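Local structure of genome polyprotein (Rhinovirus C, 6KU8) at the AG7 site. The protein cleaves the viral polyprotein as the 3C cysteine protease of Rhinovirus C, a chymotrypsin-like enzyme. Sequence-based numbering; all coordinates share one arbitrary frame.

The AG7 site. Residues 25, 28, 43, 74, 129-131, 133, 135, 145-148, 150, 164-168. With AG7 (4-{2-(4-fluoro-benzyl)-6-methyl-5-[(5-methyl-isoxazole-3-carbonyl)-amino]-4-oxo-heptanoylamino}-5-(2-oxo-pyrrolidin-3-yl)-pentanoic acid ethyl ester), chain B.
His43 sets CG in the crowded position between its backbone N and carbonyl carbon (chi1 70°), while Cys150 turns SG anti to its carbonyl carbon (chi1 -84°), so that the sulfur lies at the imidazole edge, in the ring plane. With Glu74, whose carboxylate carbon meets the same ring edge-on, they form the catalytic triad of picornaviral 3C proteases, chymotrypsin-like in fold; the inhibitor rupintrivir (AG7) fills the substrate cleft beside it. Glu74 OE2 accepts a hydrogen bond from His43 N through its syn lone pair at 2.9 Å; its negative charge would be expected to favour a protonated imidazole. The nucleophile Cys150 sits beside AG7 C19, the beta carbon of the Michael acceptor, where it is meant to add, but the modelled SG–C19 separation fits neither a C–S bond nor a normal non-bonded contact, so the structure alone does not show whether the thioether is formed.

One face of the His43 ring is roofed by the fluorobenzyl arm: AG7 C05 stands over its centre, 3.3 Å from the centroid, and the phenyl ring stacks at a modest tilt. Leu130 CB packs against this phenyl ring, 3.5 Å from AG7 C08, and the fluorine at its tip lies beside Asn133 CB and ND2.

Recognition of the lactam, which replaces a substrate glutamine side chain, shows how two donors can grip one carbonyl oxygen. His164, with CG anti to the backbone N (chi1 -176°), brings NE2 to AG7 O18 at 2.9 Å, the oxygen lying nearly in the imidazole plane; Thr145 OG1 donates to it at 2.7 Å. The lactam N17 returns a bond to Thr145 O from above that carbonyl's plane, and Pro147 flanks the ring through CG and CD.

Along strand 159-167, Gly167 pairs with the inhibitor backbone in beta fashion, its N donating to AG7 O03 and its O accepting a bond from N58 at 3.3 Å. Ser131 N binds AG7 O60 at 2.8 Å across the cleft, and Gly148 N donates to the ester carbonyl O23.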
# COMPACT_ATOMS: atom_id res chain seq x y z
N LYS A 25 1.23 6.83 -14.34
CA LYS A 25 1.59 7.66 -13.19
C LYS A 25 2.96 7.31 -12.61
O LYS A 25 3.33 7.86 -11.57
CB LYS A 25 0.52 7.54 -12.10
CG LYS A 25 -0.90 7.84 -12.57
CD LYS A 25 -0.90 8.79 -13.76
CE LYS A 25 -1.85 9.95 -13.54
NZ LYS A 25 -1.27 10.91 -12.56
N PHE A 28 5.08 2.14 -8.90
CA PHE A 28 4.51 1.99 -7.57
C PHE A 28 4.91 0.62 -7.04
O PHE A 28 5.24 -0.29 -7.80
CB PHE A 28 2.98 2.10 -7.57
CG PHE A 28 2.47 3.41 -8.08
CD1 PHE A 28 2.41 3.66 -9.45
CD2 PHE A 28 2.04 4.40 -7.20
CE1 PHE A 28 1.94 4.88 -9.92
CE2 PHE A 28 1.57 5.61 -7.66
CZ PHE A 28 1.52 5.86 -9.02
N HIS A 43 -4.56 6.22 -6.83
CA HIS A 43 -4.08 7.24 -7.77
C HIS A 43 -3.02 6.71 -8.73
O HIS A 43 -2.53 7.49 -9.56
CB HIS A 43 -3.54 8.46 -7.00
CG HIS A 43 -2.26 8.21 -6.26
ND1 HIS A 43 -2.22 7.95 -4.90
CD2 HIS A 43 -0.97 8.18 -6.69
CE1 HIS A 43 -0.96 7.78 -4.53
NE2 HIS A 43 -0.18 7.92 -5.59
N GLU A 74 -7.98 5.55 -0.92
CA GLU A 74 -6.74 5.53 -1.71
C GLU A 74 -6.25 4.10 -1.92
O GLU A 74 -5.17 3.90 -2.50
CB GLU A 74 -5.61 6.35 -1.07
CG GLU A 74 -5.09 7.53 -1.88
CD GLU A 74 -5.20 7.38 -3.39
OE1 GLU A 74 -6.26 7.70 -3.94
OE2 GLU A 74 -4.22 6.98 -4.04
N ASN A 129 -7.39 16.00 2.47
CA ASN A 129 -7.46 16.20 1.03
C ASN A 129 -6.06 16.05 0.45
O ASN A 129 -5.17 16.86 0.73
CB ASN A 129 -8.06 17.56 0.68
CG ASN A 129 -9.56 17.58 0.84
OD1 ASN A 129 -10.13 16.83 1.64
ND2 ASN A 129 -10.22 18.43 0.06
N LEU A 130 -5.86 15.00 -0.34
CA LEU A 130 -4.60 14.74 -1.02
C LEU A 130 -4.79 15.13 -2.49
O LEU A 130 -5.59 14.51 -3.20
CB LEU A 130 -4.21 13.28 -0.88
CG LEU A 130 -4.12 12.73 0.55
CD1 LEU A 130 -3.76 11.25 0.55
CD2 LEU A 130 -3.11 13.54 1.34
N SER A 131 -4.07 16.17 -2.92
CA SER A 131 -4.16 16.67 -4.30
C SER A 131 -5.61 16.95 -4.69
O SER A 131 -6.08 16.57 -5.77
CB SER A 131 -3.52 15.69 -5.28
OG SER A 131 -2.14 15.50 -4.97
N ASN A 133 -8.33 15.64 -3.55
CA ASN A 133 -9.27 14.54 -3.39
C ASN A 133 -9.39 14.14 -1.92
O ASN A 133 -8.40 13.72 -1.31
CB ASN A 133 -8.84 13.34 -4.24
CG ASN A 133 -9.93 12.29 -4.33
OD1 ASN A 133 -11.07 12.60 -4.62
ND2 ASN A 133 -9.58 11.04 -4.04
N THR A 135 -9.61 11.99 1.21
CA THR A 135 -9.11 10.64 1.42
C THR A 135 -9.27 10.30 2.90
O THR A 135 -8.78 11.05 3.75
CB THR A 135 -7.64 10.52 0.99
OG1 THR A 135 -7.48 11.03 -0.35
CG2 THR A 135 -7.18 9.08 1.03
N THR A 145 8.64 11.53 3.65
CA THR A 145 8.52 10.62 2.53
C THR A 145 8.58 11.38 1.21
O THR A 145 8.26 12.57 1.14
CB THR A 145 7.21 9.84 2.64
OG1 THR A 145 6.13 10.77 2.71
CG2 THR A 145 7.20 8.96 3.90
N LYS A 146 8.96 10.67 0.15
CA LYS A 146 9.30 11.28 -1.13
C LYS A 146 8.43 10.74 -2.26
O LYS A 146 7.93 9.61 -2.19
CB LYS A 146 10.77 11.03 -1.49
CG LYS A 146 11.75 11.71 -0.55
CD LYS A 146 13.19 11.55 -1.02
CE LYS A 146 14.14 12.34 -0.12
NZ LYS A 146 13.79 13.80 -0.10
N PRO A 147 8.24 11.52 -3.33
CA PRO A 147 7.60 10.97 -4.53
C PRO A 147 8.32 9.70 -4.96
O PRO A 147 9.55 9.59 -4.85
CB PRO A 147 7.75 12.09 -5.56
CG PRO A 147 7.88 13.35 -4.74
CD PRO A 147 8.59 12.95 -3.48
N GLY A 148 7.55 8.73 -5.45
CA GLY A 148 8.07 7.44 -5.84
C GLY A 148 8.01 6.36 -4.77
O GLY A 148 8.23 5.19 -5.08
N CYS A 150 5.18 5.70 -3.13
CA CYS A 150 3.81 5.26 -2.95
C CYS A 150 3.68 3.76 -3.17
O CYS A 150 4.41 3.16 -3.97
CB CYS A 150 2.86 6.01 -3.88
SG CYS A 150 2.39 7.60 -3.16
N HIS A 164 1.77 3.35 1.70
CA HIS A 164 2.07 4.77 1.63
C HIS A 164 1.34 5.39 0.45
O HIS A 164 1.41 4.87 -0.67
CB HIS A 164 3.57 4.99 1.48
CG HIS A 164 3.93 6.43 1.50
ND1 HIS A 164 3.85 7.19 2.64
CD2 HIS A 164 4.28 7.28 0.50
CE1 HIS A 164 4.18 8.44 2.36
NE2 HIS A 164 4.44 8.52 1.07
N VAL A 165 0.67 6.54 0.67
CA VAL A 165 -0.11 7.10 -0.44
C VAL A 165 0.10 8.61 -0.64
O VAL A 165 -0.29 9.15 -1.67
CB VAL A 165 -1.61 6.80 -0.27
CG1 VAL A 165 -1.89 5.30 -0.39
CG2 VAL A 165 -2.15 7.38 1.05
N GLY A 166 0.73 9.30 0.31
CA GLY A 166 0.99 10.71 0.08
C GLY A 166 1.90 11.33 1.12
O GLY A 166 2.33 10.68 2.07
N GLY A 167 2.22 12.60 0.90
CA GLY A 167 3.04 13.35 1.83
C GLY A 167 3.17 14.79 1.38
O GLY A 167 2.74 15.16 0.28
N ASN A 168 3.77 15.61 2.25
CA ASN A 168 3.88 17.04 1.99
C ASN A 168 5.31 17.55 2.18
O ASN A 168 5.52 18.75 2.40
CB ASN A 168 2.92 17.83 2.89
CG ASN A 168 3.38 17.90 4.34
OD1 ASN A 168 4.22 17.11 4.78
ND2 ASN A 168 2.84 18.87 5.10
C01 AG7 B . 0.43 13.92 -2.91
C02 AG7 B . -0.06 13.24 -4.17
O03 AG7 B . 1.14 13.44 -2.08
C04 AG7 B . 0.05 11.72 -4.16
C05 AG7 B . -0.87 11.30 -5.30
C06 AG7 B . -2.34 11.32 -4.86
C07 AG7 B . -2.72 10.67 -3.70
C08 AG7 B . -4.04 10.69 -3.29
C09 AG7 B . -5.00 11.36 -4.05
C10 AG7 B . -4.62 12.01 -5.21
C11 AG7 B . -3.29 12.00 -5.62
N12 AG7 B . 2.23 10.36 -3.67
C13 AG7 B . 3.67 10.22 -3.94
C14 AG7 B . 4.31 10.28 -2.56
C15 AG7 B . 4.27 11.76 -2.01
C16 AG7 B . 5.27 11.85 -0.75
N17 AG7 B . 5.90 13.01 -0.80
O18 AG7 B . 5.40 11.02 0.08
C19 AG7 B . 4.19 9.03 -4.75
C20 AG7 B . 3.16 8.58 -5.79
C21 AG7 B . 3.72 9.27 -7.01
O22 AG7 B . 2.88 9.84 -7.96
O23 AG7 B . 4.90 9.35 -7.10
C47 AG7 B . 1.53 11.41 -4.38
O48 AG7 B . 2.14 12.08 -5.14
C50 AG7 B . 3.61 10.47 -8.97
C53 AG7 B . 2.67 10.75 -10.14
C57 AG7 B . -0.12 15.34 -2.84
N58 AG7 B . 0.16 15.89 -1.57
C59 AG7 B . -0.79 16.78 -1.00
O60 AG7 B . -1.83 17.11 -1.48
C78 AG7 B . 0.56 16.24 -3.87
C81 AG7 B . -0.09 17.62 -3.99
F1 AG7 B . -6.31 11.38 -3.64
C82 AG7 B . 2.05 16.38 -3.51
C83 AG7 B . 5.45 13.78 -2.03
C84 AG7 B . 4.71 12.66 -2.90
C1 AG7 B . -0.26 17.26 0.30